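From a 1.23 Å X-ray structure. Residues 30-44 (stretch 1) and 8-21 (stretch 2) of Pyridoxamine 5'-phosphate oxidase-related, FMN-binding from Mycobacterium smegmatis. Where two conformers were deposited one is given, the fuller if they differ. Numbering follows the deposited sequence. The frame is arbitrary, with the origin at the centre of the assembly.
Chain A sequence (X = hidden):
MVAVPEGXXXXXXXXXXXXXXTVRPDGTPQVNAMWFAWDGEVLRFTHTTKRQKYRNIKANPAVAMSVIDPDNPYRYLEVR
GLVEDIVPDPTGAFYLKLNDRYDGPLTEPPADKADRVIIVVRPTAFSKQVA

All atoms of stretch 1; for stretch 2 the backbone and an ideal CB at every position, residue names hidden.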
# COMPACT_ATOMS: atom_id res chain seq x y z
N GLN A 30 -3.03 -5.63 -6.60
CA GLN A 30 -4.02 -4.60 -6.31
C GLN A 30 -3.66 -4.07 -4.91
O GLN A 30 -3.30 -4.86 -4.04
CB GLN A 30 -5.43 -5.23 -6.25
CG GLN A 30 -6.48 -4.22 -5.94
CD GLN A 30 -7.87 -4.70 -6.15
OE1 GLN A 30 -8.78 -4.23 -5.47
NE2 GLN A 30 -8.08 -5.62 -7.10
N VAL A 31 -3.79 -2.76 -4.67
CA VAL A 31 -3.54 -2.22 -3.33
C VAL A 31 -4.52 -1.07 -3.07
O VAL A 31 -4.75 -0.21 -3.94
CB VAL A 31 -2.05 -1.84 -3.13
CG1 VAL A 31 -1.60 -0.77 -4.12
CG2 VAL A 31 -1.77 -1.38 -1.72
N ASN A 32 -5.06 -1.03 -1.87
CA ASN A 32 -6.09 -0.05 -1.51
C ASN A 32 -5.88 0.42 -0.08
O ASN A 32 -5.58 -0.39 0.81
CB ASN A 32 -7.49 -0.67 -1.60
CG ASN A 32 -7.79 -1.19 -2.97
OD1 ASN A 32 -8.06 -0.39 -3.89
ND2 ASN A 32 -7.72 -2.52 -3.16
N ALA A 33 -6.10 1.71 0.16
CA ALA A 33 -6.05 2.25 1.52
C ALA A 33 -7.29 1.77 2.27
O ALA A 33 -8.40 1.84 1.76
CB ALA A 33 -6.02 3.78 1.46
N MSE A 34 -7.10 1.27 3.51
CA MSE A 34 -8.17 0.61 4.30
C MSE A 34 -8.11 1.03 5.78
O MSE A 34 -7.03 1.17 6.32
CB MSE A 34 -8.00 -0.94 4.28
CG MSE A 34 -7.99 -1.57 2.92
SE MSE A 34 -9.75 -1.47 2.09
CE MSE A 34 -9.41 -2.63 0.60
N TRP A 35 -9.25 1.16 6.45
CA TRP A 35 -9.27 1.06 7.91
C TRP A 35 -8.99 -0.40 8.29
O TRP A 35 -9.37 -1.33 7.55
CB TRP A 35 -10.62 1.53 8.43
CG TRP A 35 -10.85 3.06 8.30
CD1 TRP A 35 -9.89 4.03 8.15
CD2 TRP A 35 -12.09 3.76 8.40
NE1 TRP A 35 -10.47 5.29 8.10
CE2 TRP A 35 -11.82 5.14 8.27
CE3 TRP A 35 -13.42 3.34 8.57
CZ2 TRP A 35 -12.83 6.10 8.30
CZ3 TRP A 35 -14.43 4.31 8.59
CH2 TRP A 35 -14.12 5.67 8.48
N PHE A 36 -8.35 -0.59 9.44
CA PHE A 36 -8.14 -1.94 9.94
C PHE A 36 -8.34 -1.94 11.45
O PHE A 36 -8.23 -0.89 12.12
CB PHE A 36 -6.75 -2.51 9.57
CG PHE A 36 -5.60 -1.78 10.20
CD1 PHE A 36 -5.03 -0.69 9.57
CD2 PHE A 36 -5.12 -2.14 11.46
CE1 PHE A 36 -3.99 0.01 10.16
CE2 PHE A 36 -4.09 -1.44 12.06
CZ PHE A 36 -3.52 -0.37 11.40
N ALA A 37 -8.56 -3.13 12.00
CA ALA A 37 -8.56 -3.33 13.45
C ALA A 37 -7.53 -4.41 13.78
O ALA A 37 -7.42 -5.38 13.06
CB ALA A 37 -9.94 -3.77 13.94
N TRP A 38 -6.78 -4.23 14.86
CA TRP A 38 -5.78 -5.19 15.34
C TRP A 38 -6.12 -5.56 16.77
O TRP A 38 -6.34 -4.67 17.59
CB TRP A 38 -4.41 -4.52 15.29
CG TRP A 38 -3.27 -5.25 15.97
CD1 TRP A 38 -2.59 -4.86 17.11
CD2 TRP A 38 -2.64 -6.46 15.53
NE1 TRP A 38 -1.59 -5.75 17.39
CE2 TRP A 38 -1.60 -6.75 16.45
CE3 TRP A 38 -2.86 -7.34 14.46
CZ2 TRP A 38 -0.77 -7.85 16.32
CZ3 TRP A 38 -2.04 -8.45 14.33
CH2 TRP A 38 -1.01 -8.70 15.27
N ASP A 39 -6.20 -6.85 17.06
CA ASP A 39 -6.55 -7.30 18.41
C ASP A 39 -5.36 -7.90 19.16
O ASP A 39 -5.55 -8.50 20.22
CB ASP A 39 -7.74 -8.29 18.36
CG ASP A 39 -7.38 -9.62 17.75
OD1 ASP A 39 -8.30 -10.47 17.71
OD2 ASP A 39 -6.21 -9.80 17.33
N GLY A 40 -4.14 -7.74 18.64
CA GLY A 40 -2.92 -8.33 19.21
C GLY A 40 -2.51 -9.64 18.53
O GLY A 40 -1.39 -10.13 18.72
N GLU A 41 -3.42 -10.19 17.73
CA GLU A 41 -3.19 -11.47 17.05
C GLU A 41 -3.53 -11.45 15.55
O GLU A 41 -2.77 -11.94 14.74
CB GLU A 41 -3.96 -12.59 17.74
CG GLU A 41 -3.55 -12.67 19.22
CD GLU A 41 -4.17 -13.79 19.97
OE1 GLU A 41 -4.93 -14.58 19.37
OE2 GLU A 41 -3.86 -13.88 21.19
N VAL A 42 -4.67 -10.86 15.20
CA VAL A 42 -5.12 -10.81 13.81
C VAL A 42 -5.55 -9.40 13.44
O VAL A 42 -5.95 -8.59 14.29
CB VAL A 42 -6.25 -11.84 13.52
CG1 VAL A 42 -5.75 -13.27 13.71
CG2 VAL A 42 -7.51 -11.55 14.30
N LEU A 43 -5.46 -9.11 12.15
CA LEU A 43 -6.00 -7.88 11.53
C LEU A 43 -7.38 -8.19 10.98
O LEU A 43 -7.61 -9.27 10.43
CB LEU A 43 -5.10 -7.45 10.36
CG LEU A 43 -3.71 -6.96 10.76
CD1 LEU A 43 -2.73 -7.03 9.57
CD2 LEU A 43 -3.76 -5.54 11.36
N ARG A 44 -8.30 -7.23 11.10
CA ARG A 44 -9.63 -7.37 10.50
C ARG A 44 -9.94 -6.16 9.62
O ARG A 44 -9.61 -5.01 9.99
CB ARG A 44 -10.70 -7.52 11.60
CG ARG A 44 -10.64 -8.85 12.30
CD ARG A 44 -11.74 -8.94 13.40
NE ARG A 44 -11.88 -10.29 13.96
CZ ARG A 44 -11.14 -10.75 14.96
NH1 ARG A 44 -10.24 -9.97 15.56
NH2 ARG A 44 -11.30 -11.99 15.37
N UNK A 8 6.96 -1.86 17.84
CA UNK A 8 6.26 -1.42 16.62
C UNK A 8 4.77 -1.78 16.61
O UNK A 8 4.01 -1.33 15.73
CB UNK A 8 6.93 -2.04 15.39
N UNK A 9 4.35 -2.58 17.58
CA UNK A 9 2.95 -2.92 17.71
C UNK A 9 2.10 -1.66 17.89
O UNK A 9 0.93 -1.64 17.51
CB UNK A 9 2.75 -3.88 18.88
N UNK A 10 2.71 -0.61 18.45
CA UNK A 10 2.05 0.67 18.61
C UNK A 10 1.45 1.22 17.31
O UNK A 10 0.40 1.87 17.36
CB UNK A 10 3.05 1.68 19.18
N UNK A 11 2.10 0.97 16.17
CA UNK A 11 1.61 1.43 14.86
C UNK A 11 0.31 0.74 14.54
O UNK A 11 -0.58 1.37 13.99
CB UNK A 11 2.64 1.17 13.76
N UNK A 12 0.16 -0.53 14.92
CA UNK A 12 -1.06 -1.27 14.65
C UNK A 12 -2.18 -0.89 15.59
O UNK A 12 -3.34 -1.20 15.32
CB UNK A 12 -0.80 -2.77 14.74
N UNK A 13 -1.84 -0.28 16.74
CA UNK A 13 -2.87 0.16 17.69
C UNK A 13 -3.48 1.53 17.38
O UNK A 13 -4.47 1.95 17.98
CB UNK A 13 -2.27 0.19 19.10
N UNK A 14 -2.85 2.23 16.45
CA UNK A 14 -3.27 3.58 16.10
C UNK A 14 -4.28 3.59 14.95
O UNK A 14 -4.26 2.68 14.09
CB UNK A 14 -2.05 4.42 15.73
N UNK A 15 -5.14 4.63 14.91
CA UNK A 15 -6.12 4.76 13.80
C UNK A 15 -5.45 5.34 12.55
O UNK A 15 -5.75 6.49 12.13
CB UNK A 15 -7.29 5.65 14.22
N UNK A 16 -4.57 4.54 11.95
CA UNK A 16 -3.87 4.91 10.73
C UNK A 16 -4.40 4.09 9.57
O UNK A 16 -4.87 2.96 9.75
CB UNK A 16 -2.36 4.71 10.88
N UNK A 17 -4.32 4.61 8.35
CA UNK A 17 -4.66 3.77 7.20
C UNK A 17 -3.62 2.69 6.97
O UNK A 17 -2.42 2.90 7.09
CB UNK A 17 -4.81 4.63 5.94
N UNK A 18 -4.11 1.50 6.63
CA UNK A 18 -3.25 0.45 6.15
C UNK A 18 -3.49 0.22 4.66
O UNK A 18 -4.62 0.13 4.23
CB UNK A 18 -3.48 -0.84 6.95
N UNK A 19 -2.41 0.08 3.90
CA UNK A 19 -2.54 -0.06 2.45
C UNK A 19 -2.40 -1.55 2.19
O UNK A 19 -1.34 -2.14 2.32
CB UNK A 19 -1.50 0.76 1.68
N UNK A 20 -3.54 -2.19 1.87
CA UNK A 20 -3.67 -3.65 1.80
C UNK A 20 -3.56 -4.11 0.37
O UNK A 20 -4.35 -3.70 -0.48
CB UNK A 20 -5.00 -4.12 2.40
N UNK A 21 -2.56 -4.97 0.13
CA UNK A 21 -2.29 -5.52 -1.21
C UNK A 21 -2.77 -6.94 -1.31
O UNK A 21 -2.57 -7.77 -0.39
CB UNK A 21 -0.80 -5.46 -1.54

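Position 8 lies beyond the reach of stretch 1; it is Tyr 8. At position 9 CA-to-CB points sideways, and the ideal CB sits 5.0 Å from Trp 38 NE1, an indole donor. A longer side chain ending in an acceptor would suit, carboxylate or amide. The residue is Glu 9, and its OE1 takes a hydrogen bond from Trp 38 NE1 at 2.9 Å.

Position 10 points away and position 11 sideways, with nothing of stretch 1 close to either ideal CB; they are Ser 10 and Leu 11. At position 12 the ideal CB points toward stretch 1, 3.6 Å from Trp 38 CD1, with Phe 36 and Leu 43 beyond. A branched or flexible apolar side chain fits this greasy hollow. Leu 12 lays its CB over the face of Trp 38, 3.8 Å from the centroid of the five-membered ring, while its CD2 reaches Phe 36 CE2 at 4.2 Å and Leu 43 CD2 at 4.4 Å.

Positions 13, 14 and 15 point away, where many polar or small residues would serve: Glu 13, then Arg 14 and Pro 15. At position 16 CA-to-CB points sideways, the ideal CB 5.0 Å from Phe 36 CE1, and most apolar chains would be tolerated; it is Leu 16.

Position 17 also starts sideways, but Ala 33 and the Trp 35 indole lie within range of a long, flat side chain. Tyr 17 provides one: its ring lies 30° from the plane of the Trp 35 five-membered ring, slid so that they barely overlap, with CE2 3.5 Å from Trp 35 CD1.

At position 18 an ideal CB would come within 3.1 Å of Phe 36 CD1, a tight fit that favours glycine. Gly 18 pairs with Met 34 through two backbone hydrogen bonds, N to Met 34 O at 3.0 Å and O to Met 34 N at 2.8 Å.

The antiparallel pairing then alternates faces. Position 19 shares a face with Val 31 and Ala 33; the small alanine leaves room for a flat ring or a medium apolar chain, and His 19 lays its ring face over Ala 33 CA. Position 20, with CB 4.0 Å from Met 34 CG, invites an aliphatic; Leu 20 packs there, its backbone bonded to Asn 32. Position 21, its ideal CB 3.6 Å from Gln 30 O and beside Val 31, suits a small apolar residue: Ala 21, its CB 4.2 Å from Val 31 CB.

Stretch 2 8-21: YESLLERPLYGHLA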
# COMPACT_ATOMS: atom_id res chain seq x y z
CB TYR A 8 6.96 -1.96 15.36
CG TYR A 8 8.23 -1.22 15.02
CD1 TYR A 8 9.42 -1.50 15.70
CD2 TYR A 8 8.26 -0.24 14.02
CE1 TYR A 8 10.59 -0.82 15.40
CE2 TYR A 8 9.45 0.45 13.72
CZ TYR A 8 10.60 0.14 14.42
OH TYR A 8 11.81 0.78 14.17
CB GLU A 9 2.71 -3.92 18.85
CG GLU A 9 1.34 -4.55 18.82
CD GLU A 9 1.16 -5.80 19.67
OE1 GLU A 9 0.03 -6.26 19.74
OE2 GLU A 9 2.14 -6.28 20.29
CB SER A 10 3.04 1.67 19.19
OG SER A 10 4.26 1.62 18.49
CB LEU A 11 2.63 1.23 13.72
CG LEU A 11 3.76 2.24 13.62
CD1 LEU A 11 4.78 1.75 12.62
CD2 LEU A 11 3.20 3.61 13.23
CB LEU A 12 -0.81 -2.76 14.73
CG LEU A 12 0.20 -3.30 13.72
CD1 LEU A 12 0.38 -4.80 13.93
CD2 LEU A 12 -0.24 -3.03 12.26
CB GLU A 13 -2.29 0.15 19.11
CG GLU A 13 -2.03 -1.29 19.58
CD GLU A 13 -1.43 -1.39 20.98
OE1 GLU A 13 -1.08 -0.36 21.56
OE2 GLU A 13 -1.31 -2.52 21.51
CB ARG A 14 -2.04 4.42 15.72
CG ARG A 14 -1.14 4.69 16.94
CD ARG A 14 0.19 5.29 16.56
NE ARG A 14 0.05 6.60 15.92
CZ ARG A 14 1.06 7.29 15.38
NH1 ARG A 14 0.84 8.46 14.78
NH2 ARG A 14 2.30 6.80 15.42
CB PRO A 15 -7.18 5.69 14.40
CG PRO A 15 -6.41 6.57 15.38
CD PRO A 15 -5.31 5.68 15.95
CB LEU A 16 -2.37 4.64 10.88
CG LEU A 16 -1.68 5.39 12.03
CD1 LEU A 16 -0.20 4.96 12.11
CD2 LEU A 16 -1.83 6.91 11.89
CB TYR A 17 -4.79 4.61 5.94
CG TYR A 17 -6.07 5.39 5.91
CD1 TYR A 17 -6.10 6.71 6.36
CD2 TYR A 17 -7.24 4.81 5.41
CE1 TYR A 17 -7.27 7.44 6.33
CE2 TYR A 17 -8.43 5.53 5.37
CZ TYR A 17 -8.44 6.84 5.85
OH TYR A 17 -9.60 7.58 5.80
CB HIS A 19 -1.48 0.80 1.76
CG HIS A 19 -1.74 2.25 1.96
ND1 HIS A 19 -1.52 2.98 3.12
CD2 HIS A 19 -2.26 3.12 1.06
CE1 HIS A 19 -1.89 4.24 2.90
NE2 HIS A 19 -2.35 4.34 1.66
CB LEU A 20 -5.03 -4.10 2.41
CG LEU A 20 -5.21 -5.61 2.43
CD1 LEU A 20 -4.24 -6.28 3.44
CD2 LEU A 20 -6.65 -5.95 2.80
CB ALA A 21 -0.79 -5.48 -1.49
O HOH W 1 -6.36 -5.08 -2.17
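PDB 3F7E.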